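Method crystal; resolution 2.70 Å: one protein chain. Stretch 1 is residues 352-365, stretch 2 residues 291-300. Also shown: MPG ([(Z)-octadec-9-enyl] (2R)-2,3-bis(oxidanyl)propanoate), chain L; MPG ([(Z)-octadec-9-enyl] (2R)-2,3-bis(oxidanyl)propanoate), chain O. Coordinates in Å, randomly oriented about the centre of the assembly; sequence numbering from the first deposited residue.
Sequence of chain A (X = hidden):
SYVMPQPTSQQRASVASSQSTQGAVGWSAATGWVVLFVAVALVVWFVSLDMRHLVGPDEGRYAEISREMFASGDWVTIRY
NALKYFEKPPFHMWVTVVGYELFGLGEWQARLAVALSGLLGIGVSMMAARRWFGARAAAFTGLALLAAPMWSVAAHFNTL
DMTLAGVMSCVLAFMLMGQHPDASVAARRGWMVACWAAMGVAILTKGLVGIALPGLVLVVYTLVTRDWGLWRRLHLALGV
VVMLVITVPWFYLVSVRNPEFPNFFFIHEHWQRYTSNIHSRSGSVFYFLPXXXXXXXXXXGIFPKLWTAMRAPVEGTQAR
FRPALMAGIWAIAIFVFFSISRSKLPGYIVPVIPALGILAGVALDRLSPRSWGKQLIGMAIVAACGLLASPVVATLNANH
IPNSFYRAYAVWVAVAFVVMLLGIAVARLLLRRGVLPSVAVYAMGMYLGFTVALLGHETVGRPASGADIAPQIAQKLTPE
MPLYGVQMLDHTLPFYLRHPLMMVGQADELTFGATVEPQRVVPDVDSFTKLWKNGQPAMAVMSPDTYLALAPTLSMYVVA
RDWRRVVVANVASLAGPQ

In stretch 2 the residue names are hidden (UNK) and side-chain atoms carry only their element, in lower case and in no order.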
# COMPACT_ATOMS: atom_id res chain seq x y z
N VAL A 352 -2.69 -9.60 -6.86
CA VAL A 352 -2.44 -10.96 -7.32
C VAL A 352 -1.76 -11.81 -6.26
O VAL A 352 -1.80 -13.04 -6.34
CB VAL A 352 -1.59 -10.99 -8.61
CG1 VAL A 352 -2.11 -9.98 -9.61
CG2 VAL A 352 -0.12 -10.75 -8.30
N ILE A 353 -1.15 -11.18 -5.24
CA ILE A 353 -0.35 -11.94 -4.28
C ILE A 353 -1.19 -12.94 -3.48
O ILE A 353 -0.76 -14.10 -3.35
CB ILE A 353 0.43 -10.98 -3.37
CG1 ILE A 353 1.36 -10.10 -4.21
CG2 ILE A 353 1.23 -11.75 -2.33
CD1 ILE A 353 2.40 -10.87 -4.99
N PRO A 354 -2.36 -12.58 -2.92
CA PRO A 354 -3.14 -13.58 -2.17
C PRO A 354 -3.41 -14.85 -2.97
O PRO A 354 -3.20 -15.96 -2.46
CB PRO A 354 -4.43 -12.83 -1.82
CG PRO A 354 -4.04 -11.41 -1.80
CD PRO A 354 -3.02 -11.26 -2.88
N ALA A 355 -3.88 -14.71 -4.21
CA ALA A 355 -4.10 -15.87 -5.06
C ALA A 355 -2.84 -16.71 -5.18
O ALA A 355 -2.86 -17.93 -4.96
CB ALA A 355 -4.59 -15.42 -6.44
N LEU A 356 -1.71 -16.06 -5.51
CA LEU A 356 -0.43 -16.75 -5.53
C LEU A 356 -0.20 -17.49 -4.22
O LEU A 356 0.20 -18.67 -4.21
CB LEU A 356 0.70 -15.76 -5.79
CG LEU A 356 0.71 -15.10 -7.16
CD1 LEU A 356 1.86 -14.12 -7.26
CD2 LEU A 356 0.78 -16.14 -8.27
N GLY A 357 -0.48 -16.83 -3.09
CA GLY A 357 -0.38 -17.49 -1.80
C GLY A 357 -1.11 -18.81 -1.78
O GLY A 357 -0.52 -19.86 -1.45
N ILE A 358 -2.39 -18.80 -2.17
CA ILE A 358 -3.15 -20.04 -2.25
C ILE A 358 -2.39 -21.08 -3.06
O ILE A 358 -2.15 -22.20 -2.61
CB ILE A 358 -4.55 -19.78 -2.84
CG1 ILE A 358 -5.32 -18.78 -1.98
CG2 ILE A 358 -5.33 -21.08 -2.99
CD1 ILE A 358 -6.71 -18.50 -2.49
N LEU A 359 -1.96 -20.69 -4.27
CA LEU A 359 -1.21 -21.62 -5.10
C LEU A 359 0.03 -22.11 -4.37
O LEU A 359 0.29 -23.32 -4.30
CB LEU A 359 -0.83 -20.95 -6.43
CG LEU A 359 -2.01 -20.64 -7.36
CD1 LEU A 359 -1.52 -20.14 -8.71
CD2 LEU A 359 -2.89 -21.86 -7.52
N ALA A 360 0.79 -21.19 -3.77
CA ALA A 360 1.95 -21.59 -3.00
C ALA A 360 1.56 -22.62 -1.95
O ALA A 360 2.19 -23.68 -1.83
CB ALA A 360 2.60 -20.37 -2.34
N GLY A 361 0.45 -22.36 -1.25
CA GLY A 361 0.00 -23.28 -0.21
C GLY A 361 -0.16 -24.70 -0.71
O GLY A 361 0.17 -25.65 -0.01
N VAL A 362 -0.65 -24.87 -1.94
CA VAL A 362 -0.81 -26.23 -2.42
C VAL A 362 0.51 -26.77 -2.96
O VAL A 362 0.84 -27.94 -2.75
CB VAL A 362 -1.95 -26.33 -3.46
CG1 VAL A 362 -3.20 -25.67 -2.92
CG2 VAL A 362 -1.56 -25.71 -4.78
N ALA A 363 1.31 -25.91 -3.60
CA ALA A 363 2.58 -26.39 -4.16
C ALA A 363 3.49 -26.89 -3.05
O ALA A 363 3.93 -28.05 -3.07
CB ALA A 363 3.25 -25.28 -4.97
N LEU A 364 3.74 -26.04 -2.05
CA LEU A 364 4.51 -26.47 -0.88
C LEU A 364 3.89 -27.71 -0.24
O LEU A 364 4.62 -28.54 0.32
CB LEU A 364 4.60 -25.33 0.13
CG LEU A 364 5.21 -24.02 -0.37
CD1 LEU A 364 5.04 -22.89 0.64
CD2 LEU A 364 6.68 -24.21 -0.71
N ASP A 365 2.57 -27.87 -0.35
CA ASP A 365 1.92 -29.01 0.29
C ASP A 365 2.31 -30.33 -0.36
O ASP A 365 2.22 -31.37 0.29
CB ASP A 365 0.40 -28.84 0.25
CG ASP A 365 -0.31 -29.86 1.10
OD1 ASP A 365 0.28 -30.31 2.10
OD2 ASP A 365 -1.46 -30.21 0.76
N UNK A 291 8.59 -6.88 -10.79
CA UNK A 291 7.80 -6.59 -9.60
C UNK A 291 7.17 -7.85 -9.03
O UNK A 291 7.19 -8.07 -7.82
c UNK A 291 7.64 -3.62 -8.62
c UNK A 291 7.21 -4.10 -9.99
c UNK A 291 6.73 -5.54 -9.92
c UNK A 291 6.11 -3.21 -10.54
N UNK A 292 6.59 -8.69 -9.89
CA UNK A 292 5.96 -9.91 -9.40
C UNK A 292 7.03 -10.89 -8.94
O UNK A 292 6.84 -11.60 -7.93
c UNK A 292 4.14 -11.60 -9.84
c UNK A 292 5.02 -10.52 -10.46
c UNK A 292 5.79 -11.08 -11.65
N UNK A 293 8.17 -10.95 -9.63
CA UNK A 293 9.21 -11.90 -9.25
C UNK A 293 9.87 -11.47 -7.94
O UNK A 293 10.06 -12.28 -7.03
c UNK A 293 11.41 -12.92 -9.93
c UNK A 293 10.53 -12.84 -12.78
c UNK A 293 10.24 -12.05 -10.38
c UNK A 293 9.59 -12.66 -11.62
N UNK A 294 10.22 -10.19 -7.82
CA UNK A 294 10.81 -9.71 -6.59
C UNK A 294 9.84 -9.70 -5.43
O UNK A 294 10.23 -9.95 -4.28
N UNK A 295 8.56 -9.42 -5.70
CA UNK A 295 7.56 -9.37 -4.65
C UNK A 295 7.10 -10.72 -4.16
O UNK A 295 6.42 -10.79 -3.13
N UNK A 296 7.46 -11.79 -4.87
CA UNK A 296 7.20 -13.16 -4.44
C UNK A 296 8.51 -13.94 -4.39
O UNK A 296 8.54 -15.14 -4.67
c UNK A 296 3.56 -15.30 -3.09
c UNK A 296 5.31 -16.15 -5.05
c UNK A 296 6.20 -13.83 -5.38
c UNK A 296 5.29 -14.81 -4.70
c UNK A 296 4.47 -17.06 -4.44
c UNK A 296 3.60 -16.63 -3.45
c UNK A 296 4.41 -14.40 -3.72
N UNK A 297 9.60 -13.26 -4.03
CA UNK A 297 10.94 -13.81 -4.23
C UNK A 297 11.20 -15.10 -3.47
O UNK A 297 11.71 -16.05 -4.08
c UNK A 297 14.34 -11.95 -3.74
c UNK A 297 13.44 -13.08 -4.19
c UNK A 297 11.98 -12.73 -3.90
c UNK A 297 13.64 -13.38 -5.67
N UNK A 298 10.91 -15.21 -2.16
CA UNK A 298 11.22 -16.47 -1.46
C UNK A 298 10.51 -17.69 -2.03
O UNK A 298 10.86 -18.81 -1.64
c UNK A 298 10.76 -16.19 -0.01
c UNK A 298 10.40 -14.19 -1.23
c UNK A 298 9.86 -15.01 -0.10
N UNK A 299 9.55 -17.52 -2.94
CA UNK A 299 8.87 -18.64 -3.57
C UNK A 299 9.12 -18.70 -5.07
O UNK A 299 8.49 -19.51 -5.77
n UNK A 299 6.27 -17.14 -0.06
c UNK A 299 7.36 -18.58 -3.29
c UNK A 299 8.06 -20.72 0.81
c UNK A 299 7.03 -18.23 -1.87
c UNK A 299 7.32 -19.01 -0.70
c UNK A 299 6.39 -17.11 -1.42
c UNK A 299 7.94 -20.25 -0.49
c UNK A 299 7.56 -19.98 1.90
c UNK A 299 6.83 -18.30 0.41
c UNK A 299 6.94 -18.78 1.72
N UNK A 300 10.03 -17.87 -5.59
CA UNK A 300 10.28 -17.85 -7.03
C UNK A 300 10.68 -19.23 -7.55
O UNK A 300 10.26 -19.63 -8.64
c UNK A 300 11.36 -16.82 -7.36
C5 MPG L . 15.55 -8.51 -3.91
C6 MPG L . 14.61 -7.30 -4.09
C7 MPG L . 13.25 -7.48 -3.40
C8 MPG L . 12.18 -6.52 -4.00
C9 MPG L . 10.82 -6.56 -3.25
C10 MPG L . 9.72 -5.78 -4.01
C11 MPG L . 8.60 -5.29 -3.08
C12 MPG L . 7.48 -4.52 -3.85
C13 MPG L . 6.40 -3.94 -2.91
C14 MPG L . 5.47 -2.91 -3.63
C15 MPG L . 4.58 -2.11 -2.62
C16 MPG L . 3.38 -1.41 -3.31
C2 MPG O . 10.88 -18.23 -12.19
C3 MPG O . 12.08 -19.16 -12.10
C4 MPG O . 11.73 -20.48 -11.43
C5 MPG O . 12.90 -21.49 -11.43
C6 MPG O . 12.44 -22.91 -11.09
C7 MPG O . 13.51 -23.97 -11.42
C8 MPG O . 12.93 -25.40 -11.54
C1 MPG O . 11.17 -16.94 -12.97

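Position 291 carries four side-chain carbons, forked at the second; these carbons lie out of reach of stretch 1 and take no part in the contact. The fork identifies Leu 291. At 292 one carbon carries two others, and they meet the side chain of Leu 356; this is the pattern of valine. The CA-to-CB bond of Val 292 points sideways, yet its CG2 lies 4.3 Å from Leu 356 CD1, an apolar contact. Position 293 again has four carbons, but forked at the first, with one arm two carbons long, and out of reach of the partner helix: Ile 293.

Positions 294 and 295 have backbone atoms alone; 294 does not touch stretch 1, while the backbone O of 295 lies 4.4 Å from Ile 353 CD1. Both are glycine. Gly 294 faces lipid: its O is 3.6 Å from C9 of MPG (chain L), and an ideal CB would be crowded by C8 of the same molecule at 3.4 Å. Gly 295 N donates to Leu 291 O at 2.9 Å, a helical bond, and an ideal CB of Gly 295 would stand 2.8 Å from that same Leu 291 O, a clash.

Position 296 shows one carbon followed by a six-carbon ring with no further atom, and the ring packs against Ile 353, Leu 356, Gly 357 and Ala 360; hence Phe 296. It points toward stretch 1 and has 91 Å² covered, the largest share in either stretch. Leu 356 CB sits over one face of the Phe 296 ring, 4.1 Å from the centroid and 23° off the normal, a CH-pi contact. Ala 360 CB approaches the edge, 4.0 Å from Phe 296 CZ, and Ile 353 CD1 reaches within 4.3 Å of Phe 296 CD1.

Position 297 has four side-chain carbons, forked at the second, and none reaches stretch 1: this is Leu 297. Its CD2 is 3.7 Å from C5 of MPG (chain L). At 298 three carbons close a ring onto the backbone N, which only proline does, and they do not touch stretch 1: Pro 298.

Fused five- and six-membered rings holding eight carbons and one nitrogen, attached through one carbon, meet Leu 364 and mark position 299 as Trp 299. Leu 364 CD1 lies over the six-membered ring of Trp 299, 4.2 Å from the centroid and 27° off the normal, a second CH-pi contact. NE1 is hydrogen-bonded elsewhere in the structure. A single carbon, out of reach of stretch 1, makes 300 alanine; Ala 300 O approaches C4 of MPG (chain O) to 3.3 Å.

The contact buries 355 Å² and contains no hydrogen bond between the stretches. It works by apolar packing: Phe 296 fits against Ile 353, Leu 356, Gly 357 and Ala 360, while Trp 299 extends the contact along the helix to Leu 364.

Stretch 2, residues 291-300: LVIGGFLPWA
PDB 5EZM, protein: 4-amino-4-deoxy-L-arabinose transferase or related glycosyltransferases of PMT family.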